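Side-chain contacts in putative uncharacterized protein (Streptococcus mutans, PDB 3L7N), which probably acts as a class I glutamine amidotransferase, releasing ammonia from glutamine for transfer to an acceptor that is not known: residues E37-D42 with A70-K75; P66-Q71 with A94-V99; G140-D145 with L180-E185; A189-E194 with E212-D217. One frame throughout, in Å; residues are numbered along the deposited sequence.

Interaction 1 (E37-D42 with A70-K75); sequences EKLPKD and AQAEVK
This contact belongs to the alpha/beta sandwich of the class I glutamine amidotransferase fold, where L39 of a connecting loop packs on A72 and E73 of helix 70-82. That helix forms the beta-alpha-beta crossover between the neighbouring parallel strands 48-51 and 86-90. The loop that carries L39 joins strand 27-32 to strand 48-51. The contact is small, burying 110 Å² in all, and one leucine supplies the whole of the loop's share.

L39 points toward the helix, and its CD2 methyl does the touching. CD2 lies 3.7 Å from A72 CB, a plain methyl-to-methyl contact. The same methyl lies 3.6 Å from E73 CG, in the aliphatic part of the glutamate. The side chains of L39 and E73 cross at about a right angle. In E73, CG stands beside the backbone N and opposite the carbonyl carbon (chi1 -48°), and the chain then runs on extended (chi2 -160°). The acid group is carried away from the leucine methyl, to where OE1 accepts a hydrogen bond from H8 NE2.

L39 also rests on I6, T31 and V33, so it lies between the helix and strands 2-7 and 27-32, the latter at the edge of the sheet. K79 NZ makes a second link from the helix to this loop, by a hydrogen bond to K41 O. The helix is regular here, with V74 N bonded to A70 O at 2.8 Å and K75 N bonded to Q71 O at 2.9 Å.

Interaction 2 (P66-Q71 with A94-V99); sequences PYYDAQ and AQLMGV
The Y68 ring has A70 N over the centre of one face, 4.1 Å above its plane, and its hydroxyl end reaches L96 on helix 92-100. This is packing inside the alpha/beta core of the amidotransferase domain. It joins the start of helix 70-82 to the helix that follows the probable nucleophile elbow after strand 86-90. The contact is buried and largely apolar.

Y68 and L96 approach from opposite directions. In Y68 the ring carbon CG stands opposite the backbone N (chi1 176°), which swings the ring so that its hydroxyl end comes to L96, with OH 4.1 Å from L96 CD2. The polar need of that hydroxyl is met by S57, whose backbone O is hydrogen-bonded to it. The leucine methyl only packs against the oxygen.

L96 points toward the other segment. CG sits beside its backbone N (chi1 -65°), and the CD2 branch makes every close approach across the contact. Besides the tyrosine hydroxyl, L96 CD2 meets A70 at two places, CB and the carbonyl O, each 4.2 Å away. E73, V74 and I77 of helix 70-82 also touch L96, so the leucine packs along one face of that helix. The helix begins at D69, which is the N-cap: its OD1 accepts a hydrogen bond from A72 N.

Interaction 3 (G140-D145 with L180-E185); sequences GHWHGD and LEFTPE
The end of strand 136-143 passes close to the loop 180-183 that leads into helix 184-193, with the CA atoms of G140 and L180 5.7 Å apart, and F182 packs on the strand backbone. The loop follows H179, and H179 ND1 is hydrogen-bonded to E181 OE2. This His-x-Glu pair is consistent with the histidine and glutamate of a class I amidotransferase catalytic triad. Further along the strand, W142 and H143 both face E112 in a classic beta bulge.

F182 carries the contact. It points toward the strand, with CG beside its own backbone N and opposite the carbonyl carbon (chi1 -82°). F182 CD2 lies 4.0 Å from G140 CA, where the lack of a side chain lets the ring come close to the main chain. F182 CE2 lies 4.1 Å from H141 N. The ring meets these backbone atoms obliquely. It is also stacked with H179, which is joined to G140 by a backbone hydrogen bond.

W142 points toward the loop as well. F182 CE2 sits at the edge of the indole, near its plane, and L190 of helix 184-193 touches both rings. The polar end of W142 is held by E194, whose OE1 accepts the NE1 hydrogen. The indole atom nearest the phenylalanine is CE3, 4.3 Å from F182 CE2.

Interaction 4 (A189-E194 with E212-D217); sequences ALIAQE and EMQTFD
The first torsion of I191 sets CG1 beside the backbone N (chi1 -69°), and CD1 continues outward toward Q214, while M213 turns its methyl CE toward the same isoleucine by a bend at chi3 (-76°). Q214 starts with CG opposite its backbone N and then folds at chi2 (79°), which brings the amide to helix 184-193.

The isoleucine uses two atoms. I191 CG1 meets M213 CE at 4.2 Å, and these two chains slide past each other in opposite directions. I191 CD1 meets Q214 OE1 at 3.6 Å, a methyl against an amide oxygen with no bond between them. The other end of that amide is tied to the helix, since NE2 gives a weak hydrogen bond to P184 O. M213 is the buried member of the group. It also touches V187, L197 and W142, so it reaches from the helix pair to strand 136-143. I191 and Q214 are less covered.

E194 is the first residue beyond helix 184-193. The arrangement is plain helix-to-helix packing, in which the short helix 210-214 is laid against the last turns of helix 184-193 in the amidotransferase fold.

The four contacts form two pairs. Interactions 1 and 2 both use helix 70-82, with centres 9 Å apart. E73 and V74 pass between them by packing on L96. Interactions 3 and 4 both use helix 184-193, again with centres 9 Å apart. Here the ties are partly polar: W142 with E194 and, weakly, P184 with Q214. Interactions 2 and 3 are buried. Interactions 1 and 4 lie farther out and are only partly buried; each centres on one aliphatic side chain, L39 or I191, set against a mixture of apolar and polar neighbours. Aromatic rings enter in the buried pair, and in interaction 3 the F182 ring meets main-chain atoms as well as another ring.

Interaction 1 (E37-D42 with A70-K75)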
loop_
_atom_site.group_PDB
_atom_site.type_symbol
_atom_site.label_atom_id
_atom_site.label_comp_id
_atom_site.label_asym_id
_atom_site.label_seq_id
_atom_site.Cartn_x
_atom_site.Cartn_y
_atom_site.Cartn_z
ATOM N N GLU A 37 17.184 -6.043 8.917
ATOM C CA GLU A 37 17.074 -4.964 9.913
ATOM C C GLU A 37 15.986 -5.218 10.902
ATOM O O GLU A 37 14.993 -5.789 10.586
ATOM C CB GLU A 37 16.884 -3.630 9.239
ATOM C CG GLU A 37 18.124 -3.133 8.599
ATOM C CD GLU A 37 17.923 -1.865 7.845
ATOM O OE1 GLU A 37 16.941 -1.146 8.083
ATOM O OE2 GLU A 37 18.763 -1.551 7.022
ATOM N N LYS A 38 16.219 -4.849 12.147
ATOM C CA LYS A 38 15.236 -5.176 13.269
ATOM C C LYS A 38 14.093 -4.145 13.324
ATOM O O LYS A 38 14.339 -2.931 13.298
ATOM C CB LYS A 38 15.971 -5.195 14.598
ATOM C CG LYS A 38 16.302 -6.521 15.122
ATOM C CD LYS A 38 16.439 -7.584 14.075
ATOM C CE LYS A 38 16.099 -8.953 14.786
ATOM N NZ LYS A 38 16.113 -10.162 13.937
ATOM N N LEU A 39 12.849 -4.637 13.375
ATOM C CA LEU A 39 11.655 -3.765 13.547
ATOM C C LEU A 39 11.799 -2.906 14.810
ATOM O O LEU A 39 12.329 -3.362 15.800
ATOM C CB LEU A 39 10.413 -4.617 13.688
ATOM C CG LEU A 39 9.331 -4.803 12.598
ATOM C CD1 LEU A 39 9.682 -4.285 11.210
ATOM C CD2 LEU A 39 8.894 -6.251 12.548
ATOM N N PRO A 40 11.265 -1.674 14.786
ATOM C CA PRO A 40 11.265 -0.894 16.008
ATOM C C PRO A 40 10.610 -1.671 17.129
ATOM O O PRO A 40 9.572 -2.301 16.911
ATOM C CB PRO A 40 10.391 0.327 15.656
ATOM C CG PRO A 40 10.136 0.271 14.229
ATOM C CD PRO A 40 10.790 -0.899 13.626
ATOM N N LYS A 41 11.157 -1.587 18.344
ATOM C CA LYS A 41 10.441 -2.165 19.484
ATOM C C LYS A 41 9.386 -1.216 20.144
ATOM O O LYS A 41 8.348 -1.688 20.658
ATOM C CB LYS A 41 11.397 -2.779 20.502
ATOM C CG LYS A 41 11.790 -4.321 20.145
ATOM C CD LYS A 41 13.297 -4.439 19.653
ATOM C CE LYS A 41 14.290 -3.730 20.711
ATOM N NZ LYS A 41 15.691 -3.487 20.170
ATOM N N ASP A 42 9.612 0.118 19.993
ATOM C CA ASP A 42 8.741 1.216 20.616
ATOM C C ASP A 42 7.979 1.977 19.584
ATOM O O ASP A 42 8.617 2.620 18.665
ATOM C CB ASP A 42 9.633 2.270 21.359
ATOM C CG ASP A 42 10.459 1.657 22.411
ATOM O OD1 ASP A 42 9.961 0.689 23.033
ATOM O OD2 ASP A 42 11.641 2.065 22.592
ATOM N N ALA A 70 5.982 -11.822 9.968
ATOM C CA ALA A 70 4.666 -11.208 9.780
ATOM C C ALA A 70 4.022 -10.966 11.112
ATOM O O ALA A 70 3.398 -9.949 11.331
ATOM C CB ALA A 70 3.849 -12.037 8.981
ATOM N N GLN A 71 4.220 -11.900 12.036
ATOM C CA GLN A 71 3.696 -11.758 13.390
ATOM C C GLN A 71 4.170 -10.465 14.058
ATOM O O GLN A 71 3.378 -9.751 14.672
ATOM C CB GLN A 71 4.089 -12.964 14.245
ATOM C CG GLN A 71 2.907 -13.737 14.810
ATOM C CD GLN A 71 1.614 -12.947 14.752
ATOM O OE1 GLN A 71 1.357 -12.090 15.598
ATOM N NE2 GLN A 71 0.791 -13.232 13.750
ATOM N N ALA A 72 5.462 -10.172 13.938
ATOM C CA ALA A 72 6.035 -8.994 14.558
ATOM C C ALA A 72 5.525 -7.748 13.894
ATOM O O ALA A 72 5.235 -6.776 14.572
ATOM C CB ALA A 72 7.490 -9.047 14.504
ATOM N N GLU A 73 5.359 -7.776 12.553
ATOM C CA GLU A 73 4.781 -6.620 11.874
ATOM C C GLU A 73 3.338 -6.363 12.264
ATOM O O GLU A 73 2.948 -5.157 12.575
ATOM C CB GLU A 73 4.960 -6.685 10.387
ATOM C CG GLU A 73 6.350 -7.024 10.052
ATOM C CD GLU A 73 6.792 -6.657 8.602
ATOM O OE1 GLU A 73 6.123 -5.813 7.918
ATOM O OE2 GLU A 73 7.840 -7.237 8.172
ATOM N N VAL A 74 2.545 -7.458 12.364
ATOM C CA VAL A 74 1.155 -7.361 12.898
ATOM C C VAL A 74 1.122 -6.747 14.336
ATOM O O VAL A 74 0.405 -5.751 14.591
ATOM C CB VAL A 74 0.416 -8.697 12.880
ATOM C CG1 VAL A 74 -0.923 -8.557 13.594
ATOM C CG2 VAL A 74 0.220 -9.204 11.427
ATOM N N LYS A 75 1.941 -7.243 15.224
ATOM C CA LYS A 75 1.949 -6.659 16.555
ATOM C C LYS A 75 2.365 -5.225 16.526
ATOM O O LYS A 75 1.856 -4.401 17.299
ATOM C CB LYS A 75 2.834 -7.440 17.508
ATOM C CG LYS A 75 2.466 -8.882 17.637
ATOM C CD LYS A 75 2.625 -9.361 19.131
ATOM C CE LYS A 75 2.496 -10.934 19.227
ATOM N NZ LYS A 75 3.563 -11.472 20.125
#

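Interaction 2 (P66-Q71 with A94-V99)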
loop_
_atom_site.group_PDB
_atom_site.type_symbol
_atom_site.label_atom_id
_atom_site.label_comp_id
_atom_site.label_asym_id
_atom_site.label_seq_id
_atom_site.Cartn_x
_atom_site.Cartn_y
_atom_site.Cartn_z
ATOM N N PRO A 66 13.835 -15.605 5.312
ATOM C CA PRO A 66 14.297 -15.861 6.654
ATOM C C PRO A 66 14.294 -14.600 7.574
ATOM O O PRO A 66 14.494 -14.732 8.843
ATOM C CB PRO A 66 15.693 -16.358 6.434
ATOM C CG PRO A 66 15.694 -16.906 5.155
ATOM C CD PRO A 66 14.705 -16.208 4.332
ATOM N N TYR A 67 14.093 -13.400 6.955
ATOM C CA TYR A 67 14.188 -12.060 7.675
ATOM C C TYR A 67 12.815 -11.513 8.002
ATOM O O TYR A 67 12.680 -10.498 8.679
ATOM C CB TYR A 67 14.900 -11.053 6.796
ATOM C CG TYR A 67 14.240 -10.911 5.408
ATOM C CD1 TYR A 67 13.090 -10.140 5.237
ATOM C CD2 TYR A 67 14.735 -11.622 4.279
ATOM C CE1 TYR A 67 12.458 -10.047 4.008
ATOM C CE2 TYR A 67 14.121 -11.504 3.049
ATOM C CZ TYR A 67 12.961 -10.720 2.936
ATOM O OH TYR A 67 12.319 -10.602 1.738
ATOM N N TYR A 68 11.809 -12.154 7.473
ATOM C CA TYR A 68 10.452 -11.648 7.502
ATOM C C TYR A 68 9.720 -12.248 8.641
ATOM O O TYR A 68 9.665 -13.435 8.748
ATOM C CB TYR A 68 9.783 -12.077 6.234
ATOM C CG TYR A 68 8.356 -11.735 6.134
ATOM C CD1 TYR A 68 7.410 -12.716 6.005
ATOM C CD2 TYR A 68 7.944 -10.409 6.097
ATOM C CE1 TYR A 68 6.115 -12.402 5.868
ATOM C CE2 TYR A 68 6.661 -10.093 5.943
ATOM C CZ TYR A 68 5.739 -11.075 5.824
ATOM O OH TYR A 68 4.417 -10.738 5.675
ATOM N N ASP A 69 9.099 -11.426 9.464
ATOM C CA ASP A 69 8.336 -11.915 10.636
ATOM C C ASP A 69 6.956 -11.215 10.657
ATOM O O ASP A 69 6.813 -10.112 11.176
ATOM C CB ASP A 69 9.124 -11.619 11.895
ATOM C CG ASP A 69 8.493 -12.185 13.152
ATOM O OD1 ASP A 69 7.311 -12.577 13.143
ATOM O OD2 ASP A 69 9.201 -12.211 14.186
ATOM N N ALA A 70 5.982 -11.822 9.968
ATOM C CA ALA A 70 4.666 -11.208 9.780
ATOM C C ALA A 70 4.022 -10.966 11.112
ATOM O O ALA A 70 3.398 -9.949 11.331
ATOM C CB ALA A 70 3.849 -12.037 8.981
ATOM N N GLN A 71 4.220 -11.900 12.036
ATOM C CA GLN A 71 3.696 -11.758 13.390
ATOM C C GLN A 71 4.170 -10.465 14.058
ATOM O O GLN A 71 3.378 -9.751 14.672
ATOM C CB GLN A 71 4.089 -12.964 14.245
ATOM C CG GLN A 71 2.907 -13.737 14.810
ATOM C CD GLN A 71 1.614 -12.947 14.752
ATOM O OE1 GLN A 71 1.357 -12.090 15.598
ATOM N NE2 GLN A 71 0.791 -13.232 13.750
ATOM N N ALA A 94 -1.179 -3.288 3.410
ATOM C CA ALA A 94 -2.634 -3.120 3.598
ATOM C C ALA A 94 -3.259 -4.431 4.134
ATOM O O ALA A 94 -4.156 -4.406 4.928
ATOM C CB ALA A 94 -3.239 -2.741 2.399
ATOM N N GLN A 95 -2.646 -5.555 3.781
ATOM C CA GLN A 95 -3.084 -6.847 4.220
ATOM C C GLN A 95 -2.669 -7.141 5.639
ATOM O O GLN A 95 -3.408 -7.815 6.374
ATOM C CB GLN A 95 -2.584 -7.916 3.251
ATOM C CG GLN A 95 -3.176 -7.707 1.866
ATOM C CD GLN A 95 -2.394 -8.369 0.692
ATOM O OE1 GLN A 95 -1.688 -9.376 0.854
ATOM N NE2 GLN A 95 -2.581 -7.808 -0.510
ATOM N N LEU A 96 -1.483 -6.657 6.059
ATOM C CA LEU A 96 -1.096 -6.827 7.468
ATOM C C LEU A 96 -1.967 -5.933 8.357
ATOM O O LEU A 96 -2.312 -6.302 9.446
ATOM C CB LEU A 96 0.395 -6.544 7.704
ATOM C CG LEU A 96 1.382 -7.495 7.023
ATOM C CD1 LEU A 96 2.698 -6.849 6.846
ATOM C CD2 LEU A 96 1.545 -8.740 7.782
ATOM N N MET A 97 -2.353 -4.775 7.876
ATOM C CA MET A 97 -3.316 -4.018 8.631
ATOM C C MET A 97 -4.655 -4.792 8.829
ATOM O O MET A 97 -5.176 -4.860 9.948
ATOM C CB MET A 97 -3.546 -2.672 8.042
ATOM C CG MET A 97 -2.349 -1.850 8.073
ATOM S SD MET A 97 -2.707 -0.260 7.491
ATOM C CE MET A 97 -3.703 0.334 8.808
ATOM N N GLY A 98 -5.136 -5.461 7.775
ATOM C CA GLY A 98 -6.318 -6.237 7.897
ATOM C C GLY A 98 -6.203 -7.248 9.037
ATOM O O GLY A 98 -7.106 -7.316 9.953
ATOM N N VAL A 99 -5.105 -8.033 9.012
ATOM C CA VAL A 99 -4.871 -9.039 10.006
ATOM C C VAL A 99 -4.794 -8.390 11.328
ATOM O O VAL A 99 -5.368 -8.856 12.249
ATOM C CB VAL A 99 -3.592 -9.831 9.726
ATOM C CG1 VAL A 99 -3.330 -10.820 10.808
ATOM C CG2 VAL A 99 -3.709 -10.534 8.439
#

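Interaction 3 (G140-D145 with L180-E185)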
loop_
_atom_site.group_PDB
_atom_site.type_symbol
_atom_site.label_atom_id
_atom_site.label_comp_id
_atom_site.label_asym_id
_atom_site.label_seq_id
_atom_site.Cartn_x
_atom_site.Cartn_y
_atom_site.Cartn_z
ATOM N N GLY A 140 -2.089 2.966 -9.880
ATOM C CA GLY A 140 -1.287 1.751 -10.131
ATOM C C GLY A 140 -1.792 0.511 -9.375
ATOM O O GLY A 140 -2.448 0.632 -8.359
ATOM N N HIS A 141 -1.474 -0.669 -9.881
ATOM C CA HIS A 141 -1.894 -1.906 -9.248
ATOM C C HIS A 141 -0.832 -2.890 -9.446
ATOM O O HIS A 141 -0.238 -2.942 -10.524
ATOM C CB HIS A 141 -3.202 -2.456 -9.892
ATOM C CG HIS A 141 -4.361 -1.563 -9.727
ATOM N ND1 HIS A 141 -4.611 -0.510 -10.582
ATOM C CD2 HIS A 141 -5.283 -1.483 -8.750
ATOM C CE1 HIS A 141 -5.634 0.191 -10.129
ATOM N NE2 HIS A 141 -6.063 -0.380 -9.014
ATOM N N TRP A 142 -0.583 -3.726 -8.419
ATOM C CA TRP A 142 0.314 -4.872 -8.569
ATOM C C TRP A 142 0.054 -6.019 -7.556
ATOM O O TRP A 142 0.936 -6.353 -6.788
ATOM C CB TRP A 142 1.771 -4.433 -8.490
ATOM C CG TRP A 142 2.668 -5.275 -9.302
ATOM C CD1 TRP A 142 3.012 -6.583 -9.062
ATOM C CD2 TRP A 142 3.360 -4.887 -10.514
ATOM N NE1 TRP A 142 3.858 -7.045 -10.077
ATOM C CE2 TRP A 142 4.085 -6.023 -10.970
ATOM C CE3 TRP A 142 3.453 -3.686 -11.239
ATOM C CZ2 TRP A 142 4.910 -5.980 -12.094
ATOM C CZ3 TRP A 142 4.226 -3.662 -12.378
ATOM C CH2 TRP A 142 4.953 -4.804 -12.795
ATOM N N HIS A 143 -1.106 -6.691 -7.647
ATOM C CA HIS A 143 -1.448 -7.718 -6.634
ATOM C C HIS A 143 -2.137 -8.924 -7.151
ATOM O O HIS A 143 -2.649 -8.941 -8.237
ATOM C CB HIS A 143 -2.305 -7.135 -5.575
ATOM C CG HIS A 143 -3.654 -6.752 -6.055
ATOM N ND1 HIS A 143 -3.850 -5.784 -7.013
ATOM C CD2 HIS A 143 -4.882 -7.202 -5.717
ATOM C CE1 HIS A 143 -5.143 -5.622 -7.221
ATOM N NE2 HIS A 143 -5.793 -6.466 -6.440
ATOM N N GLY A 144 -2.184 -9.931 -6.302
ATOM C CA GLY A 144 -2.961 -11.109 -6.533
ATOM C C GLY A 144 -3.906 -11.321 -5.385
ATOM O O GLY A 144 -4.920 -12.007 -5.533
ATOM N N ASP A 145 -3.594 -10.690 -4.234
ATOM C CA ASP A 145 -4.411 -10.802 -3.021
ATOM C C ASP A 145 -5.009 -9.437 -2.628
ATOM O O ASP A 145 -4.828 -8.449 -3.341
ATOM C CB ASP A 145 -3.590 -11.347 -1.891
ATOM C CG ASP A 145 -3.279 -12.783 -2.056
ATOM O OD1 ASP A 145 -3.854 -13.430 -2.942
ATOM O OD2 ASP A 145 -2.430 -13.285 -1.316
ATOM N N LEU A 180 -0.616 4.397 -5.574
ATOM C CA LEU A 180 -0.586 5.733 -6.167
ATOM C C LEU A 180 0.824 6.326 -6.165
ATOM O O LEU A 180 1.048 7.443 -6.684
ATOM C CB LEU A 180 -1.489 6.667 -5.405
ATOM C CG LEU A 180 -2.971 6.446 -5.579
ATOM C CD1 LEU A 180 -3.418 5.086 -5.035
ATOM C CD2 LEU A 180 -3.746 7.598 -4.898
ATOM N N GLU A 181 1.756 5.612 -5.539
ATOM C CA GLU A 181 3.086 6.129 -5.226
ATOM C C GLU A 181 4.072 5.839 -6.387
ATOM O O GLU A 181 5.273 6.214 -6.314
ATOM C CB GLU A 181 3.616 5.463 -3.909
ATOM C CG GLU A 181 4.287 4.083 -4.115
ATOM C CD GLU A 181 3.330 2.929 -4.059
ATOM O OE1 GLU A 181 2.101 3.132 -3.819
ATOM O OE2 GLU A 181 3.796 1.801 -4.249
ATOM N N PHE A 182 3.587 5.117 -7.417
ATOM C CA PHE A 182 4.437 4.690 -8.524
ATOM C C PHE A 182 5.093 5.894 -9.272
ATOM O O PHE A 182 4.587 7.071 -9.224
ATOM C CB PHE A 182 3.641 3.844 -9.499
ATOM C CG PHE A 182 3.496 2.404 -9.090
ATOM C CD1 PHE A 182 4.168 1.907 -7.956
ATOM C CD2 PHE A 182 2.711 1.498 -9.894
ATOM C CE1 PHE A 182 4.064 0.530 -7.589
ATOM C CE2 PHE A 182 2.579 0.124 -9.552
ATOM C CZ PHE A 182 3.258 -0.382 -8.395
ATOM N N THR A 183 6.210 5.605 -9.918
ATOM C CA THR A 183 6.868 6.502 -10.794
ATOM C C THR A 183 7.519 5.609 -11.862
ATOM O O THR A 183 7.643 4.352 -11.665
ATOM C CB THR A 183 7.991 7.226 -10.070
ATOM O OG1 THR A 183 9.043 6.298 -9.782
ATOM C CG2 THR A 183 7.525 7.856 -8.795
ATOM N N PRO A 184 8.002 6.209 -12.962
ATOM C CA PRO A 184 8.548 5.290 -14.011
ATOM C C PRO A 184 9.689 4.384 -13.500
ATOM O O PRO A 184 9.735 3.160 -13.827
ATOM C CB PRO A 184 9.033 6.239 -15.100
ATOM C CG PRO A 184 8.181 7.574 -14.878
ATOM C CD PRO A 184 7.861 7.634 -13.429
ATOM N N GLU A 185 10.541 4.907 -12.644
ATOM C CA GLU A 185 11.638 4.094 -12.155
ATOM C C GLU A 185 11.185 2.957 -11.196
ATOM O O GLU A 185 11.775 1.850 -11.199
ATOM C CB GLU A 185 12.700 4.958 -11.529
ATOM C CG GLU A 185 13.464 5.766 -12.533
ATOM C CD GLU A 185 12.837 7.109 -12.798
ATOM O OE1 GLU A 185 11.687 7.366 -12.318
ATOM O OE2 GLU A 185 13.482 7.908 -13.488
#

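Interaction 4 (A189-E194 with E212-D217)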
loop_
_atom_site.group_PDB
_atom_site.type_symbol
_atom_site.label_atom_id
_atom_site.label_comp_id
_atom_site.label_asym_id
_atom_site.label_seq_id
_atom_site.Cartn_x
_atom_site.Cartn_y
_atom_site.Cartn_z
ATOM N N ALA A 189 11.537 -1.195 -11.878
ATOM C CA ALA A 189 12.130 -2.233 -10.986
ATOM C C ALA A 189 11.162 -3.424 -10.834
ATOM O O ALA A 189 11.605 -4.629 -10.808
ATOM C CB ALA A 189 12.543 -1.651 -9.626
ATOM N N LEU A 190 9.842 -3.111 -10.840
ATOM C CA LEU A 190 8.819 -4.147 -10.716
ATOM C C LEU A 190 8.789 -5.019 -11.929
ATOM O O LEU A 190 8.814 -6.279 -11.813
ATOM C CB LEU A 190 7.431 -3.543 -10.422
ATOM C CG LEU A 190 7.248 -3.268 -8.911
ATOM C CD1 LEU A 190 6.212 -2.215 -8.619
ATOM C CD2 LEU A 190 7.005 -4.542 -8.153
ATOM N N ILE A 191 8.848 -4.394 -13.106
ATOM C CA ILE A 191 8.926 -5.165 -14.371
ATOM C C ILE A 191 10.122 -6.110 -14.384
ATOM O O ILE A 191 10.006 -7.230 -14.840
ATOM C CB ILE A 191 8.942 -4.239 -15.614
ATOM C CG1 ILE A 191 7.585 -3.556 -15.774
ATOM C CG2 ILE A 191 9.347 -5.025 -16.892
ATOM C CD1 ILE A 191 7.634 -2.311 -16.560
ATOM N N ALA A 192 11.264 -5.652 -13.831
ATOM C CA ALA A 192 12.498 -6.441 -13.824
ATOM C C ALA A 192 12.350 -7.634 -12.973
ATOM O O ALA A 192 12.950 -8.639 -13.224
ATOM C CB ALA A 192 13.647 -5.609 -13.363
ATOM N N GLN A 193 11.529 -7.524 -11.929
ATOM C CA GLN A 193 11.266 -8.687 -11.018
ATOM C C GLN A 193 10.205 -9.694 -11.560
ATOM O O GLN A 193 10.213 -10.864 -11.190
ATOM C CB GLN A 193 10.906 -8.223 -9.586
ATOM C CG GLN A 193 11.257 -9.277 -8.517
ATOM C CD GLN A 193 12.853 -9.589 -8.430
ATOM O OE1 GLN A 193 13.702 -8.827 -8.975
ATOM N NE2 GLN A 193 13.207 -10.672 -7.736
ATOM N N GLU A 194 9.315 -9.218 -12.439
ATOM C CA GLU A 194 8.167 -10.025 -12.873
ATOM C C GLU A 194 8.528 -11.079 -13.864
ATOM O O GLU A 194 8.928 -10.781 -14.979
ATOM C CB GLU A 194 7.048 -9.147 -13.438
ATOM C CG GLU A 194 5.667 -9.855 -13.495
ATOM C CD GLU A 194 5.248 -10.490 -12.135
ATOM O OE1 GLU A 194 4.799 -9.735 -11.208
ATOM O OE2 GLU A 194 5.402 -11.736 -11.988
ATOM N N GLU A 212 3.164 -0.426 -21.837
ATOM C CA GLU A 212 1.994 0.343 -21.414
ATOM C C GLU A 212 2.247 1.011 -20.110
ATOM O O GLU A 212 1.942 2.189 -19.938
ATOM C CB GLU A 212 0.778 -0.549 -21.301
ATOM C CG GLU A 212 -0.178 -0.382 -22.417
ATOM C CD GLU A 212 -1.107 -1.543 -22.544
ATOM O OE1 GLU A 212 -0.658 -2.724 -22.379
ATOM O OE2 GLU A 212 -2.301 -1.294 -22.785
ATOM N N MET A 213 2.859 0.268 -19.193
ATOM C CA MET A 213 3.162 0.787 -17.859
ATOM C C MET A 213 4.318 1.727 -17.859
ATOM O O MET A 213 4.297 2.778 -17.156
ATOM C CB MET A 213 3.402 -0.337 -16.901
ATOM C CG MET A 213 2.227 -1.169 -16.749
ATOM S SD MET A 213 2.360 -2.357 -15.487
ATOM C CE MET A 213 3.427 -3.599 -16.212
ATOM N N GLN A 214 5.334 1.388 -18.649
ATOM C CA GLN A 214 6.580 2.098 -18.616
ATOM C C GLN A 214 6.456 3.529 -19.186
ATOM O O GLN A 214 7.086 4.475 -18.673
ATOM C CB GLN A 214 7.627 1.317 -19.333
ATOM C CG GLN A 214 8.959 1.841 -19.130
ATOM C CD GLN A 214 9.542 1.442 -17.791
ATOM O OE1 GLN A 214 9.969 0.258 -17.594
ATOM N NE2 GLN A 214 9.610 2.438 -16.826
ATOM N N THR A 215 5.556 3.700 -20.169
ATOM C CA THR A 215 5.381 5.015 -20.863
ATOM C C THR A 215 4.357 5.884 -20.188
ATOM O O THR A 215 4.234 7.053 -20.512
ATOM C CB THR A 215 4.954 4.823 -22.312
ATOM O OG1 THR A 215 3.764 4.034 -22.345
ATOM C CG2 THR A 215 6.078 4.094 -23.123
ATOM N N PHE A 216 3.615 5.302 -19.240
ATOM C CA PHE A 216 2.442 5.952 -18.649
ATOM C C PHE A 216 2.876 7.185 -17.814
ATOM O O PHE A 216 4.008 7.272 -17.409
ATOM C CB PHE A 216 1.645 4.923 -17.794
ATOM C CG PHE A 216 0.405 5.465 -17.215
ATOM C CD1 PHE A 216 -0.804 5.327 -17.874
ATOM C CD2 PHE A 216 0.432 6.178 -15.977
ATOM C CE1 PHE A 216 -2.038 5.936 -17.312
ATOM C CE2 PHE A 216 -0.769 6.759 -15.398
ATOM C CZ PHE A 216 -1.983 6.640 -16.059
ATOM N N ASP A 217 2.001 8.161 -17.645
ATOM C CA ASP A 217 2.373 9.328 -16.865
ATOM C C ASP A 217 1.789 9.292 -15.428
ATOM O O ASP A 217 0.541 9.447 -15.233
ATOM C CB ASP A 217 1.950 10.608 -17.555
ATOM C CG ASP A 217 2.265 11.884 -16.699
ATOM O OD1 ASP A 217 2.500 11.763 -15.494
ATOM O OD2 ASP A 217 2.281 12.986 -17.240
#